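Local coordinates for proteasome protein (Corynebacterium glutamicum ATCC 13032, PDB 2P90) that is of unknown function but belongs to the PAC2 family and may be related to proteasome assembly chaperones, at residues Met8-Gly20 / His55-Ile67. Sequence-based numbering, arbitrary orientation.
Sequences MYELEYPSPEVSG and HRLIASFNNDELI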
ATOM      1  N   MET B   8     -10.110  -0.589  18.872  1.00 44.64           N
ATOM      2  CA  MET B   8     -10.282  -1.360  17.604  1.00 45.36           C
ATOM      3  C   MET B   8     -11.740  -1.355  17.080  1.00 45.49           C
ATOM      4  O   MET B   8     -11.957  -1.356  15.886  1.00 45.83           O
ATOM      5  CB  MET B   8      -9.658  -2.777  17.711  1.00 45.07           C
ATOM      6  CG  MET B   8      -8.796  -3.231  16.470  1.00 42.27           C
ATOM      7  SD  MET B   8      -7.285  -2.319  16.001  1.00 44.24           S
ATOM      8  CE  MET B   8      -6.891  -1.066  17.197  1.00 42.91           C
ATOM      9  N   TYR B   9     -12.724  -1.315  17.973  1.00 46.28           N
ATOM     10  CA  TYR B   9     -14.131  -1.290  17.579  1.00 46.35           C
ATOM     11  C   TYR B   9     -14.968  -0.596  18.652  1.00 46.89           C
ATOM     12  O   TYR B   9     -14.511  -0.401  19.766  1.00 46.34           O
ATOM     13  CB  TYR B   9     -14.678  -2.718  17.379  1.00 46.33           C
ATOM     14  CG  TYR B   9     -14.617  -3.569  18.622  1.00 45.47           C
ATOM     15  CD1 TYR B   9     -13.499  -4.368  18.874  1.00 45.42           C
ATOM     16  CD2 TYR B   9     -15.651  -3.555  19.568  1.00 42.88           C
ATOM     17  CE1 TYR B   9     -13.402  -5.122  20.037  1.00 45.48           C
ATOM     18  CE2 TYR B   9     -15.573  -4.336  20.749  1.00 43.37           C
ATOM     19  CZ  TYR B   9     -14.447  -5.112  20.955  1.00 45.54           C
ATOM     20  OH  TYR B   9     -14.326  -5.892  22.070  1.00 49.16           O
ATOM     21  N   GLU B  10     -16.211  -0.296  18.300  1.00 47.16           N
ATOM     22  CA  GLU B  10     -17.192   0.269  19.190  1.00 48.74           C
ATOM     23  C   GLU B  10     -18.393  -0.695  19.263  1.00 47.61           C
ATOM     24  O   GLU B  10     -18.888  -1.162  18.243  1.00 48.07           O
ATOM     25  CB  GLU B  10     -17.637   1.639  18.635  1.00 49.49           C
ATOM     26  CG  GLU B  10     -18.157   2.617  19.672  1.00 55.75           C
ATOM     27  CD  GLU B  10     -17.173   2.790  20.839  1.00 63.89           C
ATOM     28  OE1 GLU B  10     -16.048   3.301  20.586  1.00 66.39           O
ATOM     29  OE2 GLU B  10     -17.519   2.409  21.995  1.00 64.46           O
ATOM     30  N   LEU B  11     -18.862  -1.002  20.461  1.00 46.99           N
ATOM     31  CA  LEU B  11     -20.101  -1.778  20.573  1.00 46.52           C
ATOM     32  C   LEU B  11     -21.303  -0.919  20.320  1.00 46.30           C
ATOM     33  O   LEU B  11     -21.402   0.208  20.776  1.00 45.99           O
ATOM     34  CB  LEU B  11     -20.221  -2.519  21.899  1.00 45.85           C
ATOM     35  CG  LEU B  11     -19.339  -3.763  22.032  1.00 45.38           C
ATOM     36  CD1 LEU B  11     -19.278  -4.228  23.477  1.00 47.21           C
ATOM     37  CD2 LEU B  11     -19.780  -4.878  21.126  1.00 44.51           C
ATOM     38  N   GLU B  12     -22.225  -1.450  19.554  1.00 47.20           N
ATOM     39  CA  GLU B  12     -23.436  -0.711  19.264  1.00 48.49           C
ATOM     40  C   GLU B  12     -24.321  -0.565  20.534  1.00 48.99           C
ATOM     41  O   GLU B  12     -24.414  -1.471  21.387  1.00 47.83           O
ATOM     42  CB  GLU B  12     -24.149  -1.396  18.107  1.00 48.60           C
ATOM     43  CG  GLU B  12     -25.279  -0.607  17.523  1.00 53.42           C
ATOM     44  CD  GLU B  12     -24.829   0.494  16.542  1.00 57.32           C
ATOM     45  OE1 GLU B  12     -23.585   0.748  16.355  1.00 56.02           O
ATOM     46  OE2 GLU B  12     -25.765   1.097  15.961  1.00 57.60           O
ATOM     47  N   TYR B  13     -24.914   0.609  20.671  1.00 50.06           N
ATOM     48  CA  TYR B  13     -25.768   0.911  21.808  1.00 51.35           C
ATOM     49  C   TYR B  13     -27.104   1.442  21.288  1.00 51.17           C
ATOM     50  O   TYR B  13     -27.104   2.315  20.423  1.00 50.50           O
ATOM     51  CB  TYR B  13     -25.115   1.959  22.690  1.00 53.01           C
ATOM     52  CG  TYR B  13     -25.937   2.264  23.904  1.00 56.37           C
ATOM     53  CD1 TYR B  13     -25.690   1.610  25.113  1.00 57.58           C
ATOM     54  CD2 TYR B  13     -26.984   3.200  23.854  1.00 59.13           C
ATOM     55  CE1 TYR B  13     -26.449   1.873  26.236  1.00 58.13           C
ATOM     56  CE2 TYR B  13     -27.759   3.468  24.983  1.00 59.24           C
ATOM     57  CZ  TYR B  13     -27.479   2.796  26.166  1.00 58.39           C
ATOM     58  OH  TYR B  13     -28.218   3.054  27.295  1.00 59.72           O
ATOM     59  N   PRO B  14     -28.246   0.885  21.768  1.00 51.26           N
ATOM     60  CA  PRO B  14     -28.323  -0.206  22.760  1.00 50.96           C
ATOM     61  C   PRO B  14     -27.982  -1.546  22.110  1.00 50.43           C
ATOM     62  O   PRO B  14     -28.290  -1.767  20.933  1.00 49.26           O
ATOM     63  CB  PRO B  14     -29.799  -0.178  23.234  1.00 50.79           C
ATOM     64  CG  PRO B  14     -30.470   0.946  22.469  1.00 51.22           C
ATOM     65  CD  PRO B  14     -29.593   1.266  21.288  1.00 51.21           C
ATOM     66  N   SER B  15     -27.333  -2.423  22.861  1.00 50.18           N
ATOM     67  CA  SER B  15     -26.824  -3.638  22.252  1.00 51.10           C
ATOM     68  C   SER B  15     -27.974  -4.564  21.803  1.00 51.99           C
ATOM     69  O   SER B  15     -29.015  -4.606  22.455  1.00 53.06           O
ATOM     70  CB  SER B  15     -25.833  -4.334  23.185  1.00 50.37           C
ATOM     71  OG  SER B  15     -25.320  -5.497  22.563  1.00 50.80           O
ATOM     72  N   PRO B  16     -27.814  -5.273  20.668  1.00 52.74           N
ATOM     73  CA  PRO B  16     -28.848  -6.251  20.328  1.00 53.58           C
ATOM     74  C   PRO B  16     -28.755  -7.508  21.199  1.00 54.77           C
ATOM     75  O   PRO B  16     -27.656  -7.950  21.558  1.00 53.83           O
ATOM     76  CB  PRO B  16     -28.544  -6.602  18.864  1.00 53.19           C
ATOM     77  CG  PRO B  16     -27.505  -5.571  18.418  1.00 53.66           C
ATOM     78  CD  PRO B  16     -26.757  -5.232  19.641  1.00 52.24           C
ATOM     79  N   GLU B  17     -29.916  -8.065  21.527  1.00 56.91           N
ATOM     80  CA  GLU B  17     -30.004  -9.251  22.368  1.00 59.08           C
ATOM     81  C   GLU B  17     -29.975 -10.429  21.410  1.00 60.75           C
ATOM     82  O   GLU B  17     -30.960 -10.679  20.711  1.00 61.00           O
ATOM     83  CB  GLU B  17     -31.268  -9.215  23.283  1.00 58.44           C
ATOM     84  CG  GLU B  17     -31.441 -10.382  24.269  1.00 57.39           C
ATOM     85  CD  GLU B  17     -30.359 -10.437  25.383  1.00 60.81           C
ATOM     86  OE1 GLU B  17     -30.338  -9.570  26.316  1.00 59.94           O
ATOM     87  OE2 GLU B  17     -29.518 -11.370  25.328  1.00 60.78           O
ATOM     88  N   VAL B  18     -28.833 -11.129  21.403  1.00 63.05           N
ATOM     89  CA  VAL B  18     -28.479 -12.183  20.427  1.00 65.32           C
ATOM     90  C   VAL B  18     -28.959 -13.605  20.791  1.00 67.55           C
ATOM     91  O   VAL B  18     -28.509 -14.582  20.177  1.00 68.10           O
ATOM     92  CB  VAL B  18     -26.933 -12.252  20.207  1.00 64.96           C
ATOM     93  CG1 VAL B  18     -26.554 -13.391  19.263  1.00 64.14           C
ATOM     94  CG2 VAL B  18     -26.398 -10.930  19.684  1.00 65.08           C
ATOM     95  N   SER B  19     -29.854 -13.741  21.768  1.00 69.46           N
ATOM     96  CA  SER B  19     -30.367 -15.075  22.109  1.00 71.62           C
ATOM     97  C   SER B  19     -31.372 -15.554  21.016  1.00 73.37           C
ATOM     98  O   SER B  19     -31.942 -14.716  20.282  1.00 73.57           O
ATOM     99  CB  SER B  19     -30.966 -15.103  23.530  1.00 71.10           C
ATOM    100  OG  SER B  19     -32.243 -14.480  23.574  1.00 70.93           O
ATOM    101  N   GLY B  20     -31.590 -16.873  20.893  1.00 74.77           N
ATOM    102  CA  GLY B  20     -31.017 -17.878  21.795  1.00 76.08           C
ATOM    103  C   GLY B  20     -32.101 -18.608  22.597  1.00 77.23           C
ATOM    104  O   GLY B  20     -32.380 -18.281  23.766  1.00 76.67           O
ATOM    105  N   HIS B  55     -31.004  -8.570  10.076  1.00 50.60           N
ATOM    106  CA  HIS B  55     -29.693  -8.432  10.725  1.00 50.52           C
ATOM    107  C   HIS B  55     -29.674  -7.177  11.609  1.00 50.48           C
ATOM    108  O   HIS B  55     -30.361  -6.206  11.324  1.00 50.56           O
ATOM    109  CB  HIS B  55     -28.569  -8.379   9.682  1.00 49.73           C
ATOM    110  CG  HIS B  55     -28.761  -7.314   8.651  1.00 49.54           C
ATOM    111  ND1 HIS B  55     -28.269  -6.036   8.799  1.00 52.20           N
ATOM    112  CD2 HIS B  55     -29.405  -7.329   7.461  1.00 49.20           C
ATOM    113  CE1 HIS B  55     -28.587  -5.314   7.738  1.00 50.52           C
ATOM    114  NE2 HIS B  55     -29.275  -6.078   6.908  1.00 47.87           N
ATOM    115  N   ARG B  56     -28.916  -7.223  12.700  1.00 50.46           N
ATOM    116  CA  ARG B  56     -28.748  -6.069  13.584  1.00 50.24           C
ATOM    117  C   ARG B  56     -27.250  -5.913  13.826  1.00 48.37           C
ATOM    118  O   ARG B  56     -26.555  -6.908  14.117  1.00 46.49           O
ATOM    119  CB  ARG B  56     -29.467  -6.252  14.945  1.00 51.64           C
ATOM    120  CG  ARG B  56     -31.036  -6.297  15.001  1.00 55.85           C
ATOM    121  CD  ARG B  56     -31.749  -4.987  14.593  1.00 64.39           C
ATOM    122  NE  ARG B  56     -32.385  -5.111  13.258  1.00 71.18           N
ATOM    123  CZ  ARG B  56     -33.591  -5.658  13.019  1.00 72.93           C
ATOM    124  NH1 ARG B  56     -34.338  -6.131  14.022  1.00 75.31           N
ATOM    125  NH2 ARG B  56     -34.056  -5.747  11.772  1.00 71.61           N
ATOM    126  N   LEU B  57     -26.765  -4.671  13.693  1.00 47.12           N
ATOM    127  CA  LEU B  57     -25.352  -4.322  13.972  1.00 45.69           C
ATOM    128  C   LEU B  57     -24.973  -4.471  15.467  1.00 45.34           C
ATOM    129  O   LEU B  57     -25.637  -3.915  16.338  1.00 45.42           O
ATOM    130  CB  LEU B  57     -25.058  -2.892  13.505  1.00 45.15           C
ATOM    131  CG  LEU B  57     -23.590  -2.427  13.536  1.00 44.43           C
ATOM    132  CD1 LEU B  57     -22.713  -3.330  12.685  1.00 43.29           C
ATOM    133  CD2 LEU B  57     -23.492  -0.993  13.044  1.00 44.53           C
ATOM    134  N   ILE B  58     -23.918  -5.224  15.743  1.00 44.58           N
ATOM    135  CA  ILE B  58     -23.422  -5.414  17.104  1.00 44.04           C
ATOM    136  C   ILE B  58     -22.203  -4.529  17.427  1.00 44.74           C
ATOM    137  O   ILE B  58     -22.149  -3.878  18.487  1.00 44.62           O
ATOM    138  CB  ILE B  58     -22.998  -6.877  17.316  1.00 43.72           C
ATOM    139  CG1 ILE B  58     -24.223  -7.798  17.334  1.00 42.17           C
ATOM    140  CG2 ILE B  58     -22.127  -7.025  18.579  1.00 43.38           C
ATOM    141  CD1 ILE B  58     -23.856  -9.222  17.416  1.00 39.30           C
ATOM    142  N   ALA B  59     -21.214  -4.538  16.523  1.00 44.56           N
ATOM    143  CA  ALA B  59     -19.968  -3.792  16.703  1.00 44.70           C
ATOM    144  C   ALA B  59     -19.480  -3.260  15.367  1.00 44.71           C
ATOM    145  O   ALA B  59     -19.664  -3.915  14.334  1.00 45.35           O
ATOM    146  CB  ALA B  59     -18.910  -4.669  17.324  1.00 44.79           C
ATOM    147  N   SER B  60     -18.882  -2.069  15.393  1.00 43.35           N
ATOM    148  CA  SER B  60     -18.250  -1.486  14.230  1.00 42.91           C
ATOM    149  C   SER B  60     -16.789  -1.265  14.507  1.00 41.75           C
ATOM    150  O   SER B  60     -16.408  -0.644  15.490  1.00 41.19           O
ATOM    151  CB  SER B  60     -18.870  -0.140  13.880  1.00 43.54           C
ATOM    152  OG  SER B  60     -20.102  -0.323  13.215  1.00 47.53           O
ATOM    153  N   PHE B  61     -15.964  -1.785  13.625  1.00 40.48           N
ATOM    154  CA  PHE B  61     -14.552  -1.509  13.683  1.00 38.98           C
ATOM    155  C   PHE B  61     -14.212  -0.096  13.167  1.00 38.66           C
ATOM    156  O   PHE B  61     -14.913   0.478  12.287  1.00 37.21           O
ATOM    157  CB  PHE B  61     -13.795  -2.613  12.963  1.00 38.61           C
ATOM    158  CG  PHE B  61     -13.782  -3.919  13.727  1.00 38.88           C
ATOM    159  CD1 PHE B  61     -12.664  -4.294  14.463  1.00 38.57           C
ATOM    160  CD2 PHE B  61     -14.911  -4.756  13.747  1.00 39.73           C
ATOM    161  CE1 PHE B  61     -12.640  -5.513  15.192  1.00 38.53           C
ATOM    162  CE2 PHE B  61     -14.907  -5.969  14.477  1.00 38.79           C
ATOM    163  CZ  PHE B  61     -13.756  -6.345  15.204  1.00 37.65           C
ATOM    164  N   ASN B  62     -13.164   0.463  13.767  1.00 38.00           N
ATOM    165  CA  ASN B  62     -12.636   1.769  13.388  1.00 38.78           C
ATOM    166  C   ASN B  62     -11.693   1.645  12.215  1.00 38.20           C
ATOM    167  O   ASN B  62     -10.577   1.135  12.353  1.00 38.86           O
ATOM    168  CB  ASN B  62     -11.909   2.433  14.573  1.00 39.35           C
ATOM    169  CG  ASN B  62     -11.436   3.874  14.252  1.00 42.34           C
ATOM    170  OD1 ASN B  62     -11.654   4.403  13.149  1.00 47.60           O
ATOM    171  ND2 ASN B  62     -10.825   4.507  15.215  1.00 40.41           N
ATOM    172  N   ASN B  63     -12.146   2.114  11.064  1.00 37.87           N
ATOM    173  CA  ASN B  63     -11.335   2.159   9.837  1.00 37.85           C
ATOM    174  C   ASN B  63     -10.059   3.038   9.904  1.00 37.13           C
ATOM    175  O   ASN B  63      -9.099   2.800   9.191  1.00 37.49           O
ATOM    176  CB  ASN B  63     -12.214   2.604   8.677  1.00 38.09           C
ATOM    177  CG  ASN B  63     -13.132   1.498   8.173  1.00 41.38           C
ATOM    178  OD1 ASN B  63     -13.191   0.384   8.743  1.00 42.00           O
ATOM    179  ND2 ASN B  63     -13.819   1.778   7.050  1.00 42.99           N
ATOM    180  N   ASP B  64     -10.035   4.028  10.778  1.00 36.98           N
ATOM    181  CA  ASP B  64      -8.819   4.836  10.964  1.00 37.38           C
ATOM    182  C   ASP B  64      -7.671   4.007  11.552  1.00 37.33           C
ATOM    183  O   ASP B  64      -6.496   4.287  11.273  1.00 36.76           O
ATOM    184  CB  ASP B  64      -9.099   6.076  11.806  1.00 36.54           C
ATOM    185  CG  ASP B  64      -9.822   7.189  11.017  1.00 39.31           C
ATOM    186  OD1 ASP B  64     -10.025   7.102   9.778  1.00 40.17           O
ATOM    187  OD2 ASP B  64     -10.175   8.197  11.645  1.00 44.28           O
ATOM    188  N   GLU B  65      -8.020   2.968  12.324  1.00 36.54           N
ATOM    189  CA  GLU B  65      -7.004   2.074  12.870  1.00 36.97           C
ATOM    190  C   GLU B  65      -6.596   0.989  11.873  1.00 36.53           C
ATOM    191  O   GLU B  65      -5.513   0.458  11.994  1.00 37.33           O
ATOM    192  CB  GLU B  65      -7.470   1.413  14.196  1.00 37.11           C
ATOM    193  CG  GLU B  65      -7.636   2.376  15.400  1.00 38.80           C
ATOM    194  CD  GLU B  65      -6.327   3.012  15.894  1.00 43.21           C
ATOM    195  OE1 GLU B  65      -5.270   2.344  15.995  1.00 46.52           O
ATOM    196  OE2 GLU B  65      -6.357   4.211  16.204  1.00 43.96           O
ATOM    197  N   LEU B  66      -7.448   0.701  10.879  1.00 35.88           N
ATOM    198  CA  LEU B  66      -7.437  -0.575  10.168  1.00 35.67           C
ATOM    199  C   LEU B  66      -7.174  -0.506   8.676  1.00 36.12           C
ATOM    200  O   LEU B  66      -6.614  -1.445   8.123  1.00 36.17           O
ATOM    201  CB  LEU B  66      -8.710  -1.390  10.482  1.00 35.29           C
ATOM    202  CG  LEU B  66      -8.822  -1.910  11.950  1.00 34.62           C
ATOM    203  CD1 LEU B  66     -10.229  -2.470  12.276  1.00 37.08           C
ATOM    204  CD2 LEU B  66      -7.742  -2.934  12.334  1.00 31.44           C
ATOM    205  N   ILE B  67      -7.485   0.636   8.055  1.00 36.48           N
ATOM    206  CA  ILE B  67      -7.521   0.771   6.588  1.00 36.63           C
ATOM    207  C   ILE B  67      -6.466   1.771   6.044  1.00 37.28           C
ATOM    208  O   ILE B  67      -6.275   2.880   6.594  1.00 36.92           O
ATOM    209  CB  ILE B  67      -8.957   1.262   6.118  1.00 36.47           C
ATOM    210  CG1 ILE B  67     -10.097   0.301   6.565  1.00 37.18           C
ATOM    211  CG2 ILE B  67      -9.004   1.638   4.616  1.00 35.69           C
ATOM    212  CD1 ILE B  67     -10.034  -1.149   6.049  1.00 32.87           C
TER
HETATM  213  O   HOH W   1     -23.640  -3.885  20.764  1.00 41.51           O
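Tyr9, Glu10 and Leu11 pair with Phe61, Ser60 and Ala59 as an antiparallel beta ladder. Strand 9-11 thereby becomes an outermost strand of the chain's mixed eight-stranded sheet.

Four backbone hydrogen bonds run along the ladder. Glu10 and Ser60 make two, N of Glu10 to O of Ser60 at 2.8 Å and N of Ser60 back to O of Glu10. Asn62 N donates to Met8 O at one end, and Glu12 N to Ile58 O at the other. Ile58 and Ala59 form a classic beta bulge opposite Leu93 of the next strand.

On the face bearing Tyr9, Ala59 and Phe61, Tyr9 CB sits over the centre of the Phe61 ring, a CH-pi contact 3.9 Å from the centroid. A chi1 of 61° tucks Tyr9 CG over its own backbone. The Tyr9 and Phe61 rings pair obliquely, planes at 54°. Both side chains pack on Leu126 of helix 116-129.

Beyond the ladder, Met8 SD touches Leu66 CD2 at 3.7 Å. The Met8 side chain crosses that of Glu65 at about a right angle, with Met8 CE 3.9 Å from Glu65 CB. Glu65 itself forms a salt bridge with Arg115 of the second subunit. Val18 CG2 meets Ile58 CD1 at 3.8 Å, and Pro16 CG lies 3.2 Å from Leu57 O.

One water donates to Glu12 O and Ile58 O and accepts from Ser15 OG at 2.9 Å.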